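Long-range contacts in Bd3460 (PDB 5CEC), which binds the predatory endopeptidase Bd3459 as an ankyrin-repeat immunity protein and probably protects the predator from its own enzyme during cell invasion: residues 47-52 with 80-85; 88-93 with 118-123; 156-161 with 186-191. One frame throughout, in Å; residues are numbered along the deposited sequence.

The three contacts follow one another along the chain without nesting or crossing. Interaction 1 comes first: it joins the end of helix 42-49 to the end of helix 76-84 and closes a loop of 27 residues. Interaction 2 then ties the loop after helix 76-84 to the loop after helix 109-117, closing 24 residues. Interaction 3 repeats this step between the loops after helices 143-152 and 177-185, again closing 24. Interactions 1 and 2 touch where Leu83 packs on Leu89 and Ala118. A salt bridge from Asp123 to Lys159 joins interactions 2 and 3. Interactions 1 and 3 lie about 39 Å apart, centre to centre. Together the contacts link layers of an ankyrin-repeat stack.

Interaction 1: 47-52 with 80-85; sequences NLVQKN and KFLLSK
Two helix ends stack side by side here in the ankyrin-repeat solenoid: the end of helix 42-49 and the turn after it meet the last turn of helix 76-84. Val49 and Phe81 approach tip to tip. Both first torsions put a branch anti to the backbone N: CG1 in Val49 (chi1 172°) and CG, with the ring, in Phe81 (chi1 173°). Val49 CB lies at the ring edge, 3.6 Å from Phe81 CE2. Val49 CG2 packs more loosely, 4.5 Å from Leu82 CD2. Gln50 crosses the same ring obliquely. Its NE2 is also at the edge, 3.5 Å from Phe81 CE1, and its amide plane is turned 66° from the ring. The Gln50 and Lys85 chains, each bent at chi2, cross at about a right angle. Lys85 NZ donates to Gln50 OE1 over 2.9 Å, from above the carbonyl plane. Lys85 CE passes 4.1 Å from Val49 CG1. Leu33 of helix 31-39 also touches Val49, and Val45 touches Phe81. The contact is apolar where Val49 is buried and polar nearer the solvent, where Gln50 and Lys85 meet. The amide is neutral, so this is no salt bridge; the amine probably keeps its charge.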
loop_
_atom_site.group_PDB
_atom_site.type_symbol
_atom_site.label_atom_id
_atom_site.label_comp_id
_atom_site.label_asym_id
_atom_site.label_seq_id
_atom_site.Cartn_x
_atom_site.Cartn_y
_atom_site.Cartn_z
ATOM N N ASN B 47 5.347 -0.631 -24.893
ATOM C CA ASN B 47 5.254 -1.643 -25.953
ATOM C C ASN B 47 3.938 -1.671 -26.712
ATOM O O ASN B 47 3.888 -2.243 -27.770
ATOM C CB ASN B 47 5.567 -3.044 -25.410
ATOM C CG ASN B 47 7.043 -3.224 -25.066
ATOM O OD1 ASN B 47 7.893 -2.394 -25.415
ATOM N ND2 ASN B 47 7.356 -4.319 -24.377
ATOM N N LEU B 48 2.883 -1.061 -26.188
ATOM C CA LEU B 48 1.587 -0.978 -26.896
ATOM C C LEU B 48 1.335 0.385 -27.547
ATOM O O LEU B 48 0.721 0.465 -28.617
ATOM C CB LEU B 48 0.436 -1.302 -25.923
ATOM C CG LEU B 48 0.303 -2.782 -25.530
ATOM C CD1 LEU B 48 -0.615 -2.972 -24.328
ATOM C CD2 LEU B 48 -0.190 -3.597 -26.717
ATOM N N VAL B 49 1.801 1.452 -26.902
ATOM C CA VAL B 49 1.486 2.807 -27.345
ATOM C C VAL B 49 2.348 3.211 -28.538
ATOM O O VAL B 49 1.822 3.777 -29.501
ATOM C CB VAL B 49 1.613 3.817 -26.193
ATOM C CG1 VAL B 49 1.474 5.250 -26.692
ATOM C CG2 VAL B 49 0.552 3.522 -25.140
ATOM N N GLN B 50 3.646 2.898 -28.489
ATOM C CA GLN B 50 4.586 3.305 -29.551
ATOM C C GLN B 50 4.321 2.531 -30.843
ATOM O O GLN B 50 4.557 3.046 -31.936
ATOM C CB GLN B 50 6.033 3.125 -29.085
ATOM C CG GLN B 50 6.399 3.893 -27.812
ATOM C CD GLN B 50 6.677 5.368 -28.047
ATOM O OE1 GLN B 50 6.277 5.948 -29.062
ATOM N NE2 GLN B 50 7.381 5.984 -27.099
ATOM N N LYS B 51 3.815 1.301 -30.715
ATOM C CA LYS B 51 3.234 0.558 -31.849
ATOM C C LYS B 51 2.054 1.329 -32.502
ATOM O O LYS B 51 1.736 1.079 -33.668
ATOM C CB LYS B 51 2.823 -0.857 -31.393
ATOM C CG LYS B 51 2.162 -1.771 -32.427
ATOM C CD LYS B 51 3.098 -2.816 -33.023
ATOM C CE LYS B 51 2.322 -3.818 -33.875
ATOM N NZ LYS B 51 1.664 -3.193 -35.061
ATOM N N ASN B 52 1.422 2.250 -31.758
ATOM C CA ASN B 52 0.534 3.331 -32.290
ATOM C C ASN B 52 -0.596 2.875 -33.237
ATOM O O ASN B 52 -0.972 3.572 -34.189
ATOM C CB ASN B 52 1.380 4.481 -32.897
ATOM C CG ASN B 52 0.662 5.824 -32.918
ATOM O OD1 ASN B 52 -0.475 5.962 -32.457
ATOM N ND2 ASN B 52 1.333 6.829 -33.473
ATOM N N LYS B 80 2.956 10.441 -16.939
ATOM C CA LYS B 80 3.879 11.340 -17.626
ATOM C C LYS B 80 4.087 10.919 -19.079
ATOM O O LYS B 80 4.131 11.771 -19.987
ATOM C CB LYS B 80 5.222 11.388 -16.894
ATOM C CG LYS B 80 5.219 12.146 -15.584
ATOM C CD LYS B 80 6.594 12.078 -14.915
ATOM C CE LYS B 80 6.735 13.059 -13.761
ATOM N NZ LYS B 80 8.153 13.128 -13.278
ATOM N N PHE B 81 4.220 9.610 -19.301
ATOM C CA PHE B 81 4.360 9.071 -20.647
ATOM C C PHE B 81 3.147 9.409 -21.524
ATOM O O PHE B 81 3.274 9.888 -22.662
ATOM C CB PHE B 81 4.599 7.552 -20.608
ATOM C CG PHE B 81 4.581 6.900 -21.963
ATOM C CD1 PHE B 81 5.631 7.105 -22.855
ATOM C CD2 PHE B 81 3.496 6.121 -22.377
ATOM C CE1 PHE B 81 5.610 6.528 -24.114
ATOM C CE2 PHE B 81 3.473 5.541 -23.649
ATOM C CZ PHE B 81 4.533 5.741 -24.512
ATOM N N LEU B 82 1.955 9.223 -20.984
ATOM C CA LEU B 82 0.743 9.553 -21.731
ATOM C C LEU B 82 0.577 11.054 -21.969
ATOM O O LEU B 82 0.147 11.468 -23.053
ATOM C CB LEU B 82 -0.485 9.009 -21.025
ATOM C CG LEU B 82 -0.554 7.479 -20.975
ATOM C CD1 LEU B 82 -1.684 6.998 -20.069
ATOM C CD2 LEU B 82 -0.662 6.834 -22.354
ATOM N N LEU B 83 0.954 11.885 -20.998
ATOM C CA LEU B 83 0.939 13.337 -21.210
ATOM C C LEU B 83 1.878 13.744 -22.354
ATOM O O LEU B 83 1.558 14.661 -23.133
ATOM C CB LEU B 83 1.320 14.097 -19.921
ATOM C CG LEU B 83 0.345 13.968 -18.762
ATOM C CD1 LEU B 83 0.885 14.644 -17.535
ATOM C CD2 LEU B 83 -0.971 14.578 -19.118
ATOM N N SER B 84 2.997 13.050 -22.497
ATOM C CA SER B 84 3.931 13.338 -23.597
ATOM C C SER B 84 3.337 13.000 -24.967
ATOM O O SER B 84 3.797 13.525 -25.970
ATOM C CB SER B 84 5.256 12.605 -23.381
ATOM O OG SER B 84 5.217 11.251 -23.816
ATOM N N LYS B 85 2.321 12.131 -25.006
ATOM C CA LYS B 85 1.572 11.833 -26.228
ATOM C C LYS B 85 0.398 12.789 -26.458
ATOM O O LYS B 85 -0.345 12.626 -27.423
ATOM C CB LYS B 85 1.065 10.388 -26.204
ATOM C CG LYS B 85 2.159 9.332 -26.034
ATOM C CD LYS B 85 3.142 9.328 -27.204
ATOM C CE LYS B 85 4.244 8.287 -27.045
ATOM N NZ LYS B 85 5.356 8.508 -28.012
#

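Interaction 2: 88-93 with 118-123; sequences NLELKN and AGANVD
Leu89 lays its CD1 methyl against the backbone that leaves helix 109-117. CD1 is 3.6 Å from both Ala118 O and Ala120 N, and 4.0 Å from Ala120 CB. The backbone turns there through Gly119, whose positive phi belongs to a Schellman motif. Leu67 of helix 66-72 also packs on Leu89.

Glu90 carries the polar half. CG is anti to the carbonyl carbon, beside the backbone N (chi1 -54°), and the chain bends at chi2 (-53°), which brings the carboxylate across to Asn121. The two side chains cross at about a right angle. Asn121 N donates to Glu90 OE2 at 2.8 Å, nearly straight at 171°, and meets the oxygen from above the carboxylate plane. Glu90 OE1 lies 3.4 Å from Asn121 CB. Three waters complete the bridge. One links OE2 to Gly119 O. The other two bind OE1 and reach Asn121 O and Asn121 ND2.

Each loop is also shaped from within. Glu90 N donates to Asn88 OD1, and Asp123 N donates to Asn121 OD1. Both are Asx turns.

The contact thus joins two successive predicted ankyrin repeats, 62-94 and 95-127. Glu90 OE2 is gripped by one backbone N-H and one water, and OE1 by two waters. These four bonds fix the carboxylate and probably help to keep it ionised.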
loop_
_atom_site.group_PDB
_atom_site.type_symbol
_atom_site.label_atom_id
_atom_site.label_comp_id
_atom_site.label_asym_id
_atom_site.label_seq_id
_atom_site.Cartn_x
_atom_site.Cartn_y
_atom_site.Cartn_z
ATOM N N ASN B 88 -6.068 13.704 -24.440
ATOM C CA ASN B 88 -7.089 14.617 -23.934
ATOM C C ASN B 88 -7.293 14.393 -22.438
ATOM O O ASN B 88 -7.541 13.269 -21.984
ATOM C CB ASN B 88 -8.417 14.467 -24.696
ATOM C CG ASN B 88 -9.462 15.518 -24.251
ATOM O OD1 ASN B 88 -10.023 15.390 -23.187
ATOM N ND2 ASN B 88 -9.658 16.599 -25.033
ATOM N N LEU B 89 -7.204 15.472 -21.660
ATOM C CA LEU B 89 -7.275 15.363 -20.214
ATOM C C LEU B 89 -8.665 15.323 -19.647
ATOM O O LEU B 89 -8.837 14.965 -18.476
ATOM C CB LEU B 89 -6.501 16.500 -19.542
ATOM C CG LEU B 89 -5.029 16.723 -19.920
ATOM C CD1 LEU B 89 -4.398 17.813 -19.086
ATOM C CD2 LEU B 89 -4.240 15.429 -19.787
ATOM N N GLU B 90 -9.660 15.664 -20.448
ATOM C CA GLU B 90 -10.995 15.983 -19.949
ATOM C C GLU B 90 -12.089 14.982 -20.292
ATOM O O GLU B 90 -13.275 15.192 -19.939
ATOM C CB GLU B 90 -11.386 17.386 -20.383
ATOM C CG GLU B 90 -10.394 18.460 -19.996
ATOM C CD GLU B 90 -10.020 18.512 -18.539
ATOM O OE1 GLU B 90 -10.812 18.119 -17.660
ATOM O OE2 GLU B 90 -8.893 18.964 -18.257
ATOM N N LEU B 91 -11.710 13.865 -20.903
ATOM C CA LEU B 91 -12.689 12.796 -21.105
ATOM C C LEU B 91 -13.167 12.298 -19.753
ATOM O O LEU B 91 -12.466 12.400 -18.743
ATOM C CB LEU B 91 -12.111 11.682 -21.960
ATOM C CG LEU B 91 -11.708 12.116 -23.379
ATOM C CD1 LEU B 91 -10.946 11.020 -24.075
ATOM C CD2 LEU B 91 -12.935 12.512 -24.174
ATOM N N LYS B 92 -14.391 11.782 -19.726
ATOM C CA LYS B 92 -15.045 11.340 -18.502
ATOM C C LYS B 92 -15.558 9.926 -18.634
ATOM O O LYS B 92 -16.053 9.526 -19.699
ATOM C CB LYS B 92 -16.212 12.260 -18.152
ATOM C CG LYS B 92 -15.751 13.640 -17.749
ATOM C CD LYS B 92 -16.892 14.588 -17.640
ATOM C CE LYS B 92 -16.433 15.961 -17.261
ATOM N NZ LYS B 92 -17.497 16.935 -17.627
ATOM N N ASN B 93 -15.435 9.160 -17.557
ATOM C CA ASN B 93 -16.043 7.815 -17.536
ATOM C C ASN B 93 -17.536 7.890 -17.268
ATOM O O ASN B 93 -18.104 8.966 -17.161
ATOM C CB ASN B 93 -15.339 6.911 -16.534
ATOM C CG ASN B 93 -15.754 7.192 -15.105
ATOM O OD1 ASN B 93 -16.009 8.335 -14.755
ATOM N ND2 ASN B 93 -15.901 6.149 -14.286
ATOM N N ALA B 118 -0.032 20.090 -15.742
ATOM C CA ALA B 118 -0.234 19.835 -17.156
ATOM C C ALA B 118 -1.490 20.465 -17.751
ATOM O O ALA B 118 -1.758 20.282 -18.945
ATOM C CB ALA B 118 -0.233 18.340 -17.432
ATOM N N GLY B 119 -2.242 21.198 -16.931
ATOM C CA GLY B 119 -3.384 21.976 -17.391
ATOM C C GLY B 119 -4.739 21.320 -17.293
ATOM O O GLY B 119 -5.701 21.807 -17.879
ATOM N N ALA B 120 -4.833 20.261 -16.494
ATOM C CA ALA B 120 -6.125 19.617 -16.306
ATOM C C ALA B 120 -7.078 20.577 -15.592
ATOM O O ALA B 120 -6.697 21.310 -14.674
ATOM C CB ALA B 120 -5.974 18.346 -15.464
ATOM N N ASN B 121 -8.338 20.546 -15.992
ATOM C CA ASN B 121 -9.376 21.374 -15.392
ATOM C C ASN B 121 -9.581 20.953 -13.939
ATOM O O ASN B 121 -9.832 19.779 -13.660
ATOM C CB ASN B 121 -10.668 21.148 -16.195
ATOM C CG ASN B 121 -11.842 21.970 -15.762
ATOM O OD1 ASN B 121 -11.708 22.978 -15.090
ATOM N ND2 ASN B 121 -13.034 21.571 -16.240
ATOM N N VAL B 122 -9.513 21.930 -13.044
ATOM C CA VAL B 122 -9.735 21.682 -11.636
ATOM C C VAL B 122 -11.170 21.931 -11.193
ATOM O O VAL B 122 -11.543 21.510 -10.087
ATOM C CB VAL B 122 -8.745 22.445 -10.741
ATOM C CG1 VAL B 122 -7.303 22.100 -11.096
ATOM C CG2 VAL B 122 -8.956 23.954 -10.838
ATOM N N ASP B 123 -11.968 22.620 -12.020
ATOM C CA ASP B 123 -13.374 22.891 -11.704
ATOM C C ASP B 123 -14.227 21.735 -12.203
ATOM O O ASP B 123 -14.993 21.846 -13.159
ATOM C CB ASP B 123 -13.822 24.209 -12.278
ATOM C CG ASP B 123 -15.224 24.605 -11.849
ATOM O OD1 ASP B 123 -15.843 23.911 -10.994
ATOM O OD2 ASP B 123 -15.728 25.613 -12.389
HETATM O O HOH W 1 -9.853 17.375 -15.224
HETATM O O HOH W 2 -13.423 19.000 -17.542
HETATM O O HOH W 3 -7.500 20.608 -19.674
#

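Interaction 3: 156-161 with 186-191; sequences LINKAN and KGADLK
Asn158 uses both ends of its amide to grip the backbone of 186-191. Its OD1 accepts from Asp189 N at 2.9 Å. This bond is nearly straight, lies in the carbonyl plane and uses a lone pair of OD1. Its ND2 donates to Gly187 O at 3.1 Å. Gly187 O lies close to the amide plane of Asn158, but ND2 sits above the carbonyl plane of Gly187. The pair of bonds fixes the amide rotation: oxygen faces an N-H and nitrogen faces a C=O. Water 4 adds a third link, donating to Asn158 OD1 and to Asp189 O. OD1 therefore accepts two bonds.

Asp189 crosses Asn158 at about a right angle, with its carboxylate 86° from the amide plane. Its CB lies 3.5 Å from Asn158 OD1. The carboxylate turns back to its own loop, where Asp189 OD1 accepts from Lys191 N in an Asx turn.

Packing lies beside these bonds. Ile157 has CG1 anti to the backbone N (chi1 -174°) and CG2 in the crowded position between N and the carbonyl carbon, which leaves CG2 3.6 Å from Lys186 O. Its CG1 rests 3.5 Å from both Lys186 O and Ala188 N. CD1 reaches Lys186 CB at 3.9 Å, and CG1 lies 4.2 Å from Ala188 CB. Phe135, Leu150 and Leu183 also touch Ile157.

Gly187, with positive phi, is the C-prime residue of the Schellman motif that ends helix 177-185. After this turn Gly187 O and Asp189 N both bind the one amide of Asn158. This joins the loops after helices 143-152 and 177-185. Such loop-to-loop stacking between neighbouring helical layers fits the ankyrin-repeat fold.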
loop_
_atom_site.group_PDB
_atom_site.type_symbol
_atom_site.label_atom_id
_atom_site.label_comp_id
_atom_site.label_asym_id
_atom_site.label_seq_id
_atom_site.Cartn_x
_atom_site.Cartn_y
_atom_site.Cartn_z
ATOM N N LEU B 156 -13.237 28.487 -6.030
ATOM C CA LEU B 156 -13.659 27.133 -5.678
ATOM C C LEU B 156 -13.772 26.910 -4.181
ATOM O O LEU B 156 -14.475 25.996 -3.740
ATOM C CB LEU B 156 -12.752 26.111 -6.307
ATOM C CG LEU B 156 -12.835 26.022 -7.822
ATOM C CD1 LEU B 156 -11.765 25.122 -8.355
ATOM C CD2 LEU B 156 -14.183 25.558 -8.286
ATOM N N ILE B 157 -13.128 27.749 -3.384
ATOM C CA ILE B 157 -13.268 27.674 -1.932
ATOM C C ILE B 157 -14.713 27.641 -1.480
ATOM O O ILE B 157 -15.033 26.917 -0.510
ATOM C CB ILE B 157 -12.441 28.790 -1.243
ATOM C CG1 ILE B 157 -12.445 28.644 0.276
ATOM C CG2 ILE B 157 -12.935 30.181 -1.610
ATOM C CD1 ILE B 157 -11.833 27.376 0.797
ATOM N N ASN B 158 -15.581 28.386 -2.158
ATOM C CA ASN B 158 -16.991 28.462 -1.788
ATOM C C ASN B 158 -17.962 27.872 -2.802
ATOM O O ASN B 158 -19.164 28.100 -2.699
ATOM C CB ASN B 158 -17.388 29.896 -1.440
ATOM C CG ASN B 158 -16.704 30.376 -0.194
ATOM O OD1 ASN B 158 -16.784 29.718 0.845
ATOM N ND2 ASN B 158 -16.030 31.508 -0.285
ATOM N N LYS B 159 -17.459 27.054 -3.717
ATOM C CA LYS B 159 -18.337 26.390 -4.673
ATOM C C LYS B 159 -19.020 25.218 -4.004
ATOM O O LYS B 159 -18.371 24.295 -3.534
ATOM C CB LYS B 159 -17.596 25.944 -5.936
ATOM C CG LYS B 159 -18.521 25.258 -6.922
ATOM C CD LYS B 159 -17.899 24.952 -8.274
ATOM C CE LYS B 159 -18.813 24.108 -9.141
ATOM N NZ LYS B 159 -18.496 24.220 -10.585
ATOM N N ALA B 160 -20.339 25.250 -3.995
ATOM C CA ALA B 160 -21.101 24.232 -3.282
ATOM C C ALA B 160 -21.356 23.036 -4.152
ATOM O O ALA B 160 -21.442 23.127 -5.381
ATOM C CB ALA B 160 -22.414 24.792 -2.758
ATOM N N ASN B 161 -21.501 21.894 -3.473
ATOM C CA ASN B 161 -21.926 20.648 -4.090
ATOM C C ASN B 161 -23.420 20.609 -4.317
ATOM O O ASN B 161 -24.113 21.616 -4.113
ATOM C CB ASN B 161 -21.402 19.431 -3.305
ATOM C CG ASN B 161 -22.129 19.179 -1.989
ATOM O OD1 ASN B 161 -23.142 19.802 -1.661
ATOM N ND2 ASN B 161 -21.617 18.217 -1.242
ATOM N N LYS B 186 -8.104 30.456 3.239
ATOM C CA LYS B 186 -8.335 30.487 1.793
ATOM C C LYS B 186 -9.618 31.148 1.377
ATOM O O LYS B 186 -9.949 31.123 0.196
ATOM C CB LYS B 186 -8.292 29.057 1.234
ATOM C CG LYS B 186 -6.961 28.358 1.443
ATOM C CD LYS B 186 -5.774 29.172 0.956
ATOM C CE LYS B 186 -4.476 28.404 1.051
ATOM N NZ LYS B 186 -3.351 29.236 0.588
ATOM N N GLY B 187 -10.337 31.759 2.305
ATOM C CA GLY B 187 -11.509 32.547 1.938
ATOM C C GLY B 187 -12.859 31.934 2.175
ATOM O O GLY B 187 -13.859 32.473 1.712
ATOM N N ALA B 188 -12.931 30.881 2.985
ATOM C CA ALA B 188 -14.236 30.266 3.233
ATOM C C ALA B 188 -15.226 31.240 3.851
ATOM O O ALA B 188 -14.929 31.943 4.807
ATOM C CB ALA B 188 -14.116 29.017 4.107
ATOM N N ASP B 189 -16.430 31.214 3.304
ATOM C CA ASP B 189 -17.575 31.998 3.791
ATOM C C ASP B 189 -18.149 31.195 4.949
ATOM O O ASP B 189 -18.333 30.003 4.802
ATOM C CB ASP B 189 -18.571 32.175 2.633
ATOM C CG ASP B 189 -19.780 33.071 2.963
ATOM O OD1 ASP B 189 -20.148 33.270 4.148
ATOM O OD2 ASP B 189 -20.406 33.553 1.973
ATOM N N LEU B 190 -18.421 31.846 6.070
ATOM C CA LEU B 190 -18.951 31.194 7.288
ATOM C C LEU B 190 -20.464 31.111 7.371
ATOM O O LEU B 190 -20.998 30.298 8.147
ATOM C CB LEU B 190 -18.465 31.966 8.521
ATOM C CG LEU B 190 -16.955 31.979 8.684
ATOM C CD1 LEU B 190 -16.524 32.995 9.746
ATOM C CD2 LEU B 190 -16.404 30.587 9.001
ATOM N N LYS B 191 -21.166 31.902 6.560
ATOM C CA LYS B 191 -22.621 32.065 6.707
ATOM C C LYS B 191 -23.450 31.230 5.733
ATOM O O LYS B 191 -24.674 31.342 5.718
ATOM C CB LYS B 191 -23.035 33.535 6.563
ATOM C CG LYS B 191 -22.568 34.388 7.751
ATOM C CD LYS B 191 -23.239 35.757 7.806
ATOM C CE LYS B 191 -24.719 35.729 8.197
ATOM N NZ LYS B 191 -24.938 35.476 9.649
HETATM O O HOH W 4 -17.547 27.865 2.764
#